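Local coordinates for hypothetical protein (Bacteroides ovatus, PDB 4EPS) that probably forms part of the tip of a fimbrium, a cell-surface filament that mediates cell adhesion and biofilm formation, at residues Pro384-Tyr390 / Tyr430-Glu436; Thr320-Arg326 / Ser365-Ser369. All coordinates share one frame; numbering follows the deposited sequence. Where two conformers were deposited one is given.

Contact 1. Residues Pro384-Tyr390 / Tyr430-Glu436. With SO4 (sulfate ion), chain H.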
loop_
_atom_site.group_PDB
_atom_site.type_symbol
_atom_site.label_atom_id
_atom_site.label_comp_id
_atom_site.label_asym_id
_atom_site.label_seq_id
_atom_site.Cartn_x
_atom_site.Cartn_y
_atom_site.Cartn_z
ATOM N N PRO A 384 -18.407 1.104 31.392
ATOM C CA PRO A 384 -19.185 0.567 30.244
ATOM C C PRO A 384 -18.713 1.033 28.871
ATOM O O PRO A 384 -19.219 0.528 27.869
ATOM C CB PRO A 384 -20.602 1.090 30.498
ATOM C CG PRO A 384 -20.632 1.445 31.967
ATOM C CD PRO A 384 -19.261 1.969 32.236
ATOM N N LEU A 385 -17.740 1.950 28.802
ATOM C CA LEU A 385 -17.232 2.401 27.494
ATOM C C LEU A 385 -15.941 1.679 27.061
ATOM O O LEU A 385 -15.504 1.845 25.924
ATOM C CB LEU A 385 -17.008 3.922 27.507
ATOM C CG LEU A 385 -18.295 4.799 27.676
ATOM C CD1 LEU A 385 -17.954 6.292 27.654
ATOM C CD2 LEU A 385 -19.336 4.490 26.608
ATOM N N ARG A 386 -15.367 0.837 27.926
ATOM C CA ARG A 386 -14.117 0.121 27.605
ATOM C C ARG A 386 -14.335 -1.138 26.768
ATOM O O ARG A 386 -15.329 -1.845 26.956
ATOM C CB ARG A 386 -13.368 -0.289 28.896
ATOM C CG ARG A 386 -13.174 0.830 29.937
ATOM C CD ARG A 386 -12.411 2.011 29.353
ATOM N NE ARG A 386 -12.083 3.001 30.380
ATOM C CZ ARG A 386 -11.686 4.236 30.118
ATOM N NH1 ARG A 386 -11.628 4.670 28.864
ATOM N NH2 ARG A 386 -11.387 5.064 31.110
ATOM N N PHE A 387 -13.366 -1.450 25.890
ATOM C CA PHE A 387 -13.399 -2.671 25.061
ATOM C C PHE A 387 -12.930 -3.831 25.902
ATOM O O PHE A 387 -11.722 -3.957 26.125
ATOM C CB PHE A 387 -12.464 -2.519 23.853
ATOM C CG PHE A 387 -12.920 -1.678 22.694
ATOM C CD1 PHE A 387 -13.977 -0.784 22.832
ATOM C CD2 PHE A 387 -12.303 -1.793 21.453
ATOM C CE1 PHE A 387 -14.408 -0.015 21.754
ATOM C CE2 PHE A 387 -12.730 -1.014 20.374
ATOM C CZ PHE A 387 -13.785 -0.143 20.528
ATOM N N LEU A 388 -13.858 -4.663 26.400
ATOM C CA LEU A 388 -13.506 -5.762 27.323
ATOM C C LEU A 388 -14.254 -7.050 27.059
ATOM O O LEU A 388 -14.268 -7.922 27.926
ATOM C CB LEU A 388 -13.801 -5.303 28.786
ATOM C CG LEU A 388 -12.839 -4.226 29.334
ATOM C CD1 LEU A 388 -13.399 -3.586 30.588
ATOM C CD2 LEU A 388 -11.440 -4.817 29.588
ATOM N N GLY A 389 -14.879 -7.182 25.885
ATOM C CA GLY A 389 -15.660 -8.375 25.570
ATOM C C GLY A 389 -14.872 -9.672 25.663
ATOM O O GLY A 389 -15.382 -10.660 26.194
ATOM N N TYR A 390 -13.624 -9.683 25.173
ATOM C CA TYR A 390 -12.841 -10.927 25.241
ATOM C C TYR A 390 -12.610 -11.309 26.721
ATOM O O TYR A 390 -12.895 -12.453 27.125
ATOM C CB TYR A 390 -11.516 -10.855 24.462
ATOM C CG TYR A 390 -10.839 -12.207 24.554
ATOM C CD1 TYR A 390 -11.294 -13.285 23.800
ATOM C CD2 TYR A 390 -9.876 -12.456 25.533
ATOM C CE1 TYR A 390 -10.740 -14.561 23.946
ATOM C CE2 TYR A 390 -9.326 -13.732 25.699
ATOM C CZ TYR A 390 -9.768 -14.780 24.911
ATOM O OH TYR A 390 -9.257 -16.041 25.093
ATOM N N TYR A 430 -17.205 -13.882 20.679
ATOM C CA TYR A 430 -17.647 -13.537 22.038
ATOM C C TYR A 430 -18.734 -12.451 21.967
ATOM O O TYR A 430 -18.819 -11.727 20.980
ATOM C CB TYR A 430 -16.476 -13.088 22.945
ATOM C CG TYR A 430 -15.704 -11.896 22.417
ATOM C CD1 TYR A 430 -16.138 -10.585 22.666
ATOM C CD2 TYR A 430 -14.591 -12.071 21.598
ATOM C CE1 TYR A 430 -15.469 -9.489 22.122
ATOM C CE2 TYR A 430 -13.901 -10.980 21.075
ATOM C CZ TYR A 430 -14.348 -9.694 21.334
ATOM O OH TYR A 430 -13.650 -8.636 20.828
ATOM N N VAL A 431 -19.529 -12.312 23.035
ATOM C CA VAL A 431 -20.545 -11.241 23.118
ATOM C C VAL A 431 -19.776 -9.952 23.411
ATOM O O VAL A 431 -19.059 -9.884 24.415
ATOM C CB VAL A 431 -21.651 -11.520 24.171
ATOM C CG1 VAL A 431 -22.605 -10.328 24.295
ATOM C CG2 VAL A 431 -22.439 -12.802 23.837
ATOM N N PRO A 432 -19.881 -8.919 22.554
ATOM C CA PRO A 432 -19.097 -7.700 22.799
ATOM C C PRO A 432 -19.458 -7.033 24.111
ATOM O O PRO A 432 -20.603 -7.122 24.547
ATOM C CB PRO A 432 -19.475 -6.784 21.605
ATOM C CG PRO A 432 -20.837 -7.310 21.147
ATOM C CD PRO A 432 -20.695 -8.804 21.322
ATOM N N SER A 433 -18.484 -6.353 24.737
ATOM C CA SER A 433 -18.769 -5.507 25.905
ATOM C C SER A 433 -19.643 -4.359 25.412
ATOM O O SER A 433 -19.665 -4.077 24.196
ATOM C CB SER A 433 -17.472 -4.949 26.498
ATOM O OG SER A 433 -16.754 -4.251 25.484
ATOM N N SER A 434 -20.260 -3.629 26.331
ATOM C CA SER A 434 -21.089 -2.473 25.960
ATOM C C SER A 434 -20.213 -1.424 25.256
ATOM O O SER A 434 -20.672 -0.780 24.315
ATOM C CB SER A 434 -21.790 -1.903 27.193
ATOM O OG SER A 434 -20.839 -1.589 28.198
ATOM N N GLY A 435 -18.939 -1.334 25.642
ATOM C CA GLY A 435 -18.024 -0.364 25.029
ATOM C C GLY A 435 -17.773 -0.656 23.565
ATOM O O GLY A 435 -17.755 0.252 22.723
ATOM N N GLU A 436 -17.579 -1.941 23.238
ATOM C CA GLU A 436 -17.364 -2.353 21.851
ATOM C C GLU A 436 -18.611 -2.040 20.985
ATOM O O GLU A 436 -18.472 -1.586 19.842
ATOM C CB GLU A 436 -17.032 -3.845 21.788
ATOM C CG GLU A 436 -15.568 -4.080 22.129
ATOM C CD GLU A 436 -15.270 -5.521 22.486
ATOM O OE1 GLU A 436 -15.875 -6.031 23.455
ATOM O OE2 GLU A 436 -14.437 -6.141 21.788
HETATM S S SO4 H . -10.389 8.266 29.736
HETATM O O1 SO4 H . -11.478 9.244 29.638
HETATM O O2 SO4 H . -9.082 8.921 29.536
HETATM O O3 SO4 H . -10.433 7.649 31.064
HETATM O O4 SO4 H . -10.576 7.254 28.687
HETATM O O HOH W 1 -16.993 2.692 23.692
HETATM O O HOH W 2 -17.939 -11.708 26.078
HETATM O O HOH W 3 -12.613 -7.447 23.606
#
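Leu388 and Gly389, where helix 389-403 begins, dock on a capping box that Ser433 and Glu436 build at the start of helix 434-438. Three hydrogen bonds cross the contact, from Leu388 N, Gly389 N and Ser434 OG. Leu388 N points almost straight at Ser433 OG (3.1 Å, 177°), which also takes a weak capping bond from Glu436 N. Glu436 OE1 is gripped from opposite faces of its carboxylate: Ser433 N closes the box on the anti side, and Gly389 N comes from above the plane at 2.9 Å. Tyr430 OH meets Glu436 OE2 on the syn side at 2.8 Å. An alanine at Glu436 would probably leave both N-H groups and the Tyr430 hydroxyl without their acceptor and uncover the Phe387 face. There Glu436 CG lies 3.9 Å from the Phe387 ring centroid; Tyr430 CD1 packs 3.4 Å from Gly389 C. Leu335 of strand 334-338 and Phe507 of strand 502-509 touch Tyr430 and Glu436. At the far end Arg386 NH1 and NH2 each donate to one sulfate oxygen, and a chi1 of 55° brings Ser434 OG to a lone pair of Pro384 O at 2.7 Å.

Contact 2. Residues Thr320-Arg326 / Ser365-Ser369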
loop_
_atom_site.group_PDB
_atom_site.type_symbol
_atom_site.label_atom_id
_atom_site.label_comp_id
_atom_site.label_asym_id
_atom_site.label_seq_id
_atom_site.Cartn_x
_atom_site.Cartn_y
_atom_site.Cartn_z
ATOM N N THR A 320 -0.748 -7.526 33.505
ATOM C CA THR A 320 -1.117 -8.516 34.529
ATOM C C THR A 320 -2.605 -8.914 34.432
ATOM O O THR A 320 -2.916 -10.097 34.559
ATOM C CB THR A 320 -0.780 -7.987 35.937
ATOM O OG1 THR A 320 0.567 -7.502 35.947
ATOM C CG2 THR A 320 -0.963 -9.044 37.015
ATOM N N ASN A 321 -3.517 -7.942 34.224
ATOM C CA ASN A 321 -4.936 -8.291 34.172
ATOM C C ASN A 321 -5.528 -8.225 32.731
ATOM O O ASN A 321 -6.735 -8.037 32.600
ATOM C CB ASN A 321 -5.747 -7.409 35.150
ATOM C CG ASN A 321 -5.717 -5.922 34.890
ATOM O OD1 ASN A 321 -5.099 -5.427 33.947
ATOM N ND2 ASN A 321 -6.414 -5.169 35.722
ATOM N N ASP A 322 -4.686 -8.388 31.674
ATOM C CA ASP A 322 -5.132 -8.357 30.267
ATOM C C ASP A 322 -5.194 -9.793 29.704
ATOM O O ASP A 322 -4.206 -10.314 29.181
ATOM C CB ASP A 322 -4.234 -7.444 29.395
ATOM C CG ASP A 322 -4.795 -7.093 28.004
ATOM O OD1 ASP A 322 -5.594 -7.894 27.455
ATOM O OD2 ASP A 322 -4.340 -6.082 27.416
ATOM N N ALA A 323 -6.380 -10.407 29.788
ATOM C CA ALA A 323 -6.650 -11.776 29.331
ATOM C C ALA A 323 -6.472 -11.931 27.822
ATOM O O ALA A 323 -6.038 -12.991 27.372
ATOM C CB ALA A 323 -8.061 -12.191 29.726
ATOM N N LEU A 324 -6.818 -10.885 27.038
ATOM C CA LEU A 324 -6.674 -10.907 25.584
ATOM C C LEU A 324 -5.189 -10.962 25.193
ATOM O O LEU A 324 -4.827 -11.747 24.319
ATOM C CB LEU A 324 -7.368 -9.663 24.963
ATOM C CG LEU A 324 -7.288 -9.479 23.430
ATOM C CD1 LEU A 324 -7.702 -10.738 22.678
ATOM C CD2 LEU A 324 -8.167 -8.290 22.978
ATOM N N LEU A 325 -4.349 -10.113 25.813
ATOM C CA LEU A 325 -2.899 -10.084 25.551
ATOM C C LEU A 325 -2.280 -11.430 25.929
ATOM O O LEU A 325 -1.452 -11.966 25.191
ATOM C CB LEU A 325 -2.234 -8.939 26.352
ATOM C CG LEU A 325 -0.684 -8.855 26.364
ATOM C CD1 LEU A 325 -0.112 -8.683 24.944
ATOM C CD2 LEU A 325 -0.213 -7.697 27.225
ATOM N N ARG A 326 -2.717 -11.991 27.053
ATOM C CA ARG A 326 -2.205 -13.270 27.542
ATOM C C ARG A 326 -2.597 -14.457 26.624
ATOM O O ARG A 326 -1.732 -15.260 26.269
ATOM C CB ARG A 326 -2.729 -13.476 28.968
ATOM C CG ARG A 326 -2.144 -14.646 29.726
ATOM C CD ARG A 326 -2.418 -14.476 31.207
ATOM N NE ARG A 326 -3.853 -14.461 31.506
ATOM C CZ ARG A 326 -4.471 -13.508 32.193
ATOM N NH1 ARG A 326 -3.792 -12.468 32.663
ATOM N NH2 ARG A 326 -5.773 -13.592 32.426
ATOM N N SER A 365 -6.766 -10.496 40.208
ATOM C CA SER A 365 -5.554 -9.787 39.786
ATOM C C SER A 365 -5.209 -10.053 38.316
ATOM O O SER A 365 -4.473 -9.267 37.703
ATOM C CB SER A 365 -4.375 -10.194 40.669
ATOM O OG SER A 365 -4.122 -11.585 40.562
ATOM N N SER A 366 -5.722 -11.161 37.756
ATOM C CA SER A 366 -5.407 -11.592 36.396
ATOM C C SER A 366 -6.533 -11.313 35.384
ATOM O O SER A 366 -6.326 -11.505 34.177
ATOM C CB SER A 366 -5.052 -13.079 36.380
ATOM O OG SER A 366 -5.975 -13.841 37.142
ATOM N N TYR A 367 -7.708 -10.862 35.862
ATOM C CA TYR A 367 -8.863 -10.540 34.996
ATOM C C TYR A 367 -9.513 -9.252 35.479
ATOM O O TYR A 367 -9.245 -8.810 36.589
ATOM C CB TYR A 367 -9.922 -11.675 34.972
ATOM C CG TYR A 367 -9.402 -13.019 34.509
ATOM C CD1 TYR A 367 -8.785 -13.894 35.399
ATOM C CD2 TYR A 367 -9.565 -13.438 33.193
ATOM C CE1 TYR A 367 -8.264 -15.111 34.975
ATOM C CE2 TYR A 367 -9.057 -14.666 32.755
ATOM C CZ TYR A 367 -8.413 -15.502 33.657
ATOM O OH TYR A 367 -7.925 -16.726 33.283
ATOM N N VAL A 368 -10.360 -8.656 34.635
ATOM C CA VAL A 368 -11.162 -7.484 34.959
ATOM C C VAL A 368 -12.583 -8.007 35.208
ATOM O O VAL A 368 -13.036 -8.890 34.484
ATOM C CB VAL A 368 -11.099 -6.427 33.801
ATOM C CG1 VAL A 368 -11.970 -5.212 34.108
ATOM C CG2 VAL A 368 -9.652 -5.985 33.543
ATOM N N SER A 369 -13.297 -7.460 36.196
ATOM C CA SER A 369 -14.678 -7.869 36.437
ATOM C C SER A 369 -15.566 -7.552 35.219
ATOM O O SER A 369 -15.301 -6.590 34.486
ATOM C CB SER A 369 -15.239 -7.185 37.676
ATOM O OG SER A 369 -16.619 -7.494 37.770
HETATM O O HOH W 4 -7.937 -6.767 37.751
HETATM O O HOH W 5 -6.244 -15.989 30.450
#
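Arg326 reaches from helix 323-327 to the loop 365-369 and holds the carbonyl of Ser366 end-on, with both terminal nitrogens on one oxygen. Arg326 NH2 gives the shorter bond to Ser366 O (2.8 Å, 154°) from above the carbonyl plane, while Arg326 NH1 lies in that plane, on a lone pair, at 3.1 Å. The arginine chain leaves with CG anti to the backbone N (chi1 -171°) and bends at chi3, which turns the guanidinium edge to this loop. Its third nitrogen, Arg326 NE, donates to a water that has a weak link to Tyr367 OH. Arg326 NH2 also sits above the Tyr367 ring, 3.5 Å from Tyr367 CE2, in a cation-pi contact with the two planes 76° apart. Ala323 CB touches the ring at Tyr367 CD2, 4.0 Å away. Tyr367 also meets Glu394 and Leu398 of helix 389-403 and Phe358 of helix 354-359.

The Asn321 amide is tied chiefly to its own loop, OD1 accepting from Thr318 N and ND2 donating to Pro316 O; it reaches across by one water, which donates to Tyr367 O. Asp322, the N-cap of helix 323-327, accepts from Leu325 N through OD1, with OD2 held by Ser306. The loop is thus held by one carbonyl directly and a second through water, while the same cationic group also covers the Tyr367 ring.

How the contacts relate
Both segments of contact 2 precede those of contact 1 in sequence, and the two centres are about 14 Å apart. Tyr390 joins them: its ring reaches from contact 1 onto helix 323-327, with Tyr390 CD2 3.6 Å from Leu324 CA, and its hydroxyl bonds to Glu394 of helix 389-403, a residue that also touches Ala323 and Tyr367. A second bridge is apolar, Leu388 CD1 to Val368 CG1 at 4.1 Å. Helix 389-403 thus starts in contact 1 and packs against contact 2. Contact 1 is the more buried; its Arg386 holds a sulfate and the Phe387 side chain is about 4 Å from a glycerol; both small molecules were probably supplied by the crystallisation solution.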